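Local coordinates for protein Medium/long-chain acyl-CoA thioesterase YigI (Shewanella oneidensis, PDB 3E8P) that probably hydrolyses medium- and long-chain fatty acyl-CoA thioesters to the free fatty acid and coenzyme A, at residues A[114-120]-A[152-158]. Numbering follows the deposited sequence.
Sequences RVDYLRP and THIAFGT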
ATOM      1  N   ARG A 114       0.050  -2.927  -4.277  1.00 22.39           N
ATOM      2  CA  ARG A 114       1.286  -2.454  -3.691  1.00 20.01           C
ATOM      3  C   ARG A 114       2.403  -3.346  -4.198  1.00 20.45           C
ATOM      4  O   ARG A 114       2.315  -4.569  -4.132  1.00 19.07           O
ATOM      5  CB  ARG A 114       1.261  -2.536  -2.163  1.00 21.15           C
ATOM      6  CG  ARG A 114       2.634  -2.275  -1.542  1.00 19.37           C
ATOM      7  CD  ARG A 114       2.664  -2.589  -0.050  1.00 17.50           C
ATOM      8  NE  ARG A 114       3.990  -2.371   0.527  1.00 15.83           N
ATOM      9  CZ  ARG A 114       4.369  -1.274   1.185  1.00 18.53           C
ATOM     10  NH1 ARG A 114       3.525  -0.262   1.370  1.00 19.24           N
ATOM     11  NH2 ARG A 114       5.607  -1.189   1.666  1.00 19.00           N
ATOM     12  N   VAL A 115       3.455  -2.732  -4.715  1.00 20.74           N
ATOM     13  CA  VAL A 115       4.588  -3.486  -5.193  1.00 20.25           C
ATOM     14  C   VAL A 115       5.793  -3.129  -4.340  1.00 20.53           C
ATOM     15  O   VAL A 115       6.066  -1.948  -4.091  1.00 23.30           O
ATOM     16  CB  VAL A 115       4.911  -3.142  -6.653  1.00 22.43           C
ATOM     17  CG1 VAL A 115       6.149  -3.898  -7.097  1.00 19.80           C
ATOM     18  CG2 VAL A 115       3.728  -3.481  -7.539  1.00 24.79           C
ATOM     19  N   ASP A 116       6.504  -4.145  -3.881  1.00 20.15           N
ATOM     20  CA  ASP A 116       7.711  -3.933  -3.089  1.00 21.47           C
ATOM     21  C   ASP A 116       8.890  -4.398  -3.957  1.00 22.43           C
ATOM     22  O   ASP A 116       8.996  -5.583  -4.288  1.00 22.07           O
ATOM     23  CB  ASP A 116       7.637  -4.738  -1.780  1.00 23.77           C
ATOM     24  CG  ASP A 116       6.691  -4.102  -0.750  1.00 27.89           C
ATOM     25  OD1 ASP A 116       7.014  -3.021  -0.204  1.00 29.35           O
ATOM     26  OD2 ASP A 116       5.622  -4.684  -0.487  1.00 31.62           O
ATOM     27  N   TYR A 117       9.736  -3.448  -4.350  1.00 22.14           N
ATOM     28  CA  TYR A 117      10.914  -3.721  -5.173  1.00 22.05           C
ATOM     29  C   TYR A 117      12.055  -4.130  -4.257  1.00 22.02           C
ATOM     30  O   TYR A 117      12.635  -3.312  -3.555  1.00 23.86           O
ATOM     31  CB  TYR A 117      11.290  -2.474  -5.986  1.00 22.76           C
ATOM     32  CG  TYR A 117      10.217  -2.075  -6.988  1.00 24.53           C
ATOM     33  CD1 TYR A 117       9.203  -1.181  -6.650  1.00 22.84           C
ATOM     34  CD2 TYR A 117      10.187  -2.640  -8.257  1.00 24.43           C
ATOM     35  CE1 TYR A 117       8.186  -0.867  -7.562  1.00 25.21           C
ATOM     36  CE2 TYR A 117       9.184  -2.338  -9.162  1.00 25.84           C
ATOM     37  CZ  TYR A 117       8.188  -1.457  -8.815  1.00 24.60           C
ATOM     38  OH  TYR A 117       7.190  -1.190  -9.722  1.00 25.74           O
ATOM     39  N   LEU A 118      12.378  -5.412  -4.275  1.00 25.49           N
ATOM     40  CA  LEU A 118      13.409  -5.959  -3.397  1.00 25.71           C
ATOM     41  C   LEU A 118      14.846  -5.729  -3.851  1.00 26.31           C
ATOM     42  O   LEU A 118      15.703  -5.388  -3.039  1.00 29.33           O
ATOM     43  CB  LEU A 118      13.159  -7.465  -3.210  1.00 25.08           C
ATOM     44  CG  LEU A 118      11.703  -7.806  -2.874  1.00 25.46           C
ATOM     45  CD1 LEU A 118      11.477  -9.299  -2.959  1.00 26.85           C
ATOM     46  CD2 LEU A 118      11.373  -7.273  -1.481  1.00 27.90           C
ATOM     47  N   ARG A 119      15.108  -5.927  -5.139  1.00 27.47           N
ATOM     48  CA  ARG A 119      16.451  -5.757  -5.697  1.00 28.41           C
ATOM     49  C   ARG A 119      16.368  -5.656  -7.219  1.00 28.87           C
ATOM     50  O   ARG A 119      15.373  -6.057  -7.811  1.00 28.83           O
ATOM     51  CB  ARG A 119      17.342  -6.933  -5.279  1.00 28.43           C
ATOM     52  CG  ARG A 119      16.761  -8.311  -5.604  1.00 28.05           C
ATOM     53  CD  ARG A 119      17.639  -9.405  -5.034  1.00 27.86           C
ATOM     54  NE  ARG A 119      17.660  -9.354  -3.577  1.00 31.28           N
ATOM     55  CZ  ARG A 119      16.762  -9.939  -2.792  1.00 31.48           C
ATOM     56  NH1 ARG A 119      15.767 -10.637  -3.319  1.00 32.91           N
ATOM     57  NH2 ARG A 119      16.844  -9.806  -1.476  1.00 33.96           N
ATOM     58  N   PRO A 120      17.422  -5.132  -7.871  1.00 29.74           N
ATOM     59  CA  PRO A 120      17.474  -4.965  -9.330  1.00 30.63           C
ATOM     60  C   PRO A 120      16.953  -6.129 -10.158  1.00 30.24           C
ATOM     61  O   PRO A 120      17.293  -7.291  -9.918  1.00 28.33           O
ATOM     62  CB  PRO A 120      18.951  -4.686  -9.593  1.00 31.92           C
ATOM     63  CG  PRO A 120      19.374  -3.972  -8.348  1.00 32.29           C
ATOM     64  CD  PRO A 120      18.735  -4.833  -7.279  1.00 30.80           C
ATOM     65  N   THR A 152      16.017 -16.090  -7.981  1.00 22.09           N
ATOM     66  CA  THR A 152      16.188 -14.876  -7.184  1.00 23.27           C
ATOM     67  C   THR A 152      14.940 -13.992  -7.189  1.00 23.75           C
ATOM     68  O   THR A 152      14.467 -13.605  -8.255  1.00 24.26           O
ATOM     69  CB  THR A 152      17.369 -14.056  -7.713  1.00 25.22           C
ATOM     70  OG1 THR A 152      18.503 -14.921  -7.862  1.00 25.34           O
ATOM     71  CG2 THR A 152      17.717 -12.912  -6.738  1.00 24.47           C
ATOM     72  N   HIS A 153      14.417 -13.670  -6.004  1.00 18.85           N
ATOM     73  CA  HIS A 153      13.231 -12.831  -5.918  1.00 21.76           C
ATOM     74  C   HIS A 153      13.542 -11.398  -6.333  1.00 21.17           C
ATOM     75  O   HIS A 153      14.490 -10.785  -5.843  1.00 21.13           O
ATOM     76  CB  HIS A 153      12.644 -12.862  -4.500  1.00 22.52           C
ATOM     77  CG  HIS A 153      12.236 -14.230  -4.051  1.00 25.45           C
ATOM     78  ND1 HIS A 153      11.305 -14.990  -4.731  1.00 29.27           N
ATOM     79  CD2 HIS A 153      12.634 -14.977  -2.995  1.00 24.13           C
ATOM     80  CE1 HIS A 153      11.146 -16.146  -4.109  1.00 28.59           C
ATOM     81  NE2 HIS A 153      11.941 -16.161  -3.054  1.00 29.57           N
ATOM     82  N   ILE A 154      12.730 -10.880  -7.243  1.00 20.54           N
ATOM     83  CA  ILE A 154      12.906  -9.538  -7.765  1.00 21.04           C
ATOM     84  C   ILE A 154      11.995  -8.558  -7.054  1.00 21.22           C
ATOM     85  O   ILE A 154      12.432  -7.493  -6.607  1.00 22.39           O
ATOM     86  CB  ILE A 154      12.600  -9.506  -9.280  1.00 20.54           C
ATOM     87  CG1 ILE A 154      13.511 -10.493 -10.002  1.00 24.27           C
ATOM     88  CG2 ILE A 154      12.829  -8.125  -9.835  1.00 22.91           C
ATOM     89  CD1 ILE A 154      15.000 -10.229  -9.790  1.00 21.95           C
ATOM     90  N   ALA A 155      10.727  -8.928  -6.939  1.00 22.10           N
ATOM     91  CA  ALA A 155       9.747  -8.075  -6.288  1.00 20.69           C
ATOM     92  C   ALA A 155       8.578  -8.894  -5.763  1.00 21.40           C
ATOM     93  O   ALA A 155       8.331 -10.002  -6.238  1.00 19.08           O
ATOM     94  CB  ALA A 155       9.238  -7.030  -7.269  1.00 19.99           C
ATOM     95  N   PHE A 156       7.883  -8.340  -4.770  1.00 20.27           N
ATOM     96  CA  PHE A 156       6.703  -8.969  -4.198  1.00 21.49           C
ATOM     97  C   PHE A 156       5.564  -7.998  -4.428  1.00 21.50           C
ATOM     98  O   PHE A 156       5.773  -6.793  -4.540  1.00 21.27           O
ATOM     99  CB  PHE A 156       6.819  -9.177  -2.683  1.00 21.23           C
ATOM    100  CG  PHE A 156       7.817 -10.217  -2.269  1.00 21.34           C
ATOM    101  CD1 PHE A 156       8.183 -11.250  -3.125  1.00 21.78           C
ATOM    102  CD2 PHE A 156       8.335 -10.200  -0.980  1.00 21.08           C
ATOM    103  CE1 PHE A 156       9.051 -12.260  -2.697  1.00 21.84           C
ATOM    104  CE2 PHE A 156       9.195 -11.192  -0.539  1.00 21.26           C
ATOM    105  CZ  PHE A 156       9.559 -12.235  -1.408  1.00 22.69           C
ATOM    106  N   GLY A 157       4.350  -8.525  -4.478  1.00 22.30           N
ATOM    107  CA  GLY A 157       3.193  -7.675  -4.658  1.00 20.98           C
ATOM    108  C   GLY A 157       2.032  -8.129  -3.785  1.00 20.01           C
ATOM    109  O   GLY A 157       2.045  -9.223  -3.221  1.00 19.95           O
ATOM    110  N   THR A 158       1.042  -7.260  -3.645  1.00 19.20           N
ATOM    111  CA  THR A 158      -0.175  -7.572  -2.906  1.00 19.75           C
ATOM    112  C   THR A 158      -1.262  -6.813  -3.660  1.00 20.69           C
ATOM    113  O   THR A 158      -1.154  -5.600  -3.854  1.00 20.95           O
ATOM    114  CB  THR A 158      -0.119  -7.082  -1.437  1.00 20.78           C
ATOM    115  OG1 THR A 158       0.990  -7.690  -0.775  1.00 22.37           O
ATOM    116  CG2 THR A 158      -1.397  -7.453  -0.682  1.00 18.94           C
TER
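A regular antiparallel pairing can be carried past the end of a strand by backbone and side-chain hydrogen bonds, as residues 152-158, set against 114-120, illustrate. Thr152 packs its CG2 on Arg119 CD at 3.9 Å. The carbonyl of His153 then takes a hydrogen bond from the Arg119 guanidinium, NH1 to O 2.8 Å, tying the loop after strand 114-117 to the start of the partner strand. Ile154 O accepts a hydrogen bond from Leu118 N at 3.1 Å and a weak one from Arg119 N at 3.4 Å; on its other side, Ile154 and Ala155 together face Leu146 of strand 139-148 as a classic beta bulge. Against 114-117, regular pairing runs from Ala155 to Thr158. Ala155 lies opposite Tyr117 in a non-hydrogen-bonded pair, and its methyl shares with Val115 and Tyr117 the face that packs on helix 70-90. Phe156 and Asp116 exchange two backbone bonds, Asp116 N to Phe156 O 2.8 Å and Phe156 N to Asp116 O 3.0 Å, while Leu118 CD1 sits squarely over the phenyl ring in a CH-pi contact, 3.6 Å from its centroid. Gly157 pairs with Val115, and Thr158 closes the register through a second reciprocal pair with Arg114. On this face, covered by the second subunit, Arg114 forms salt bridges with Asp116, NH2 to OD1 3.0 Å, and with that subunit's Asp112. Such an antiparallel sheet wrapped round a long central helix is the hallmark of the thioesterase hotdog fold, here continued through strand 114-117 into a third subunit.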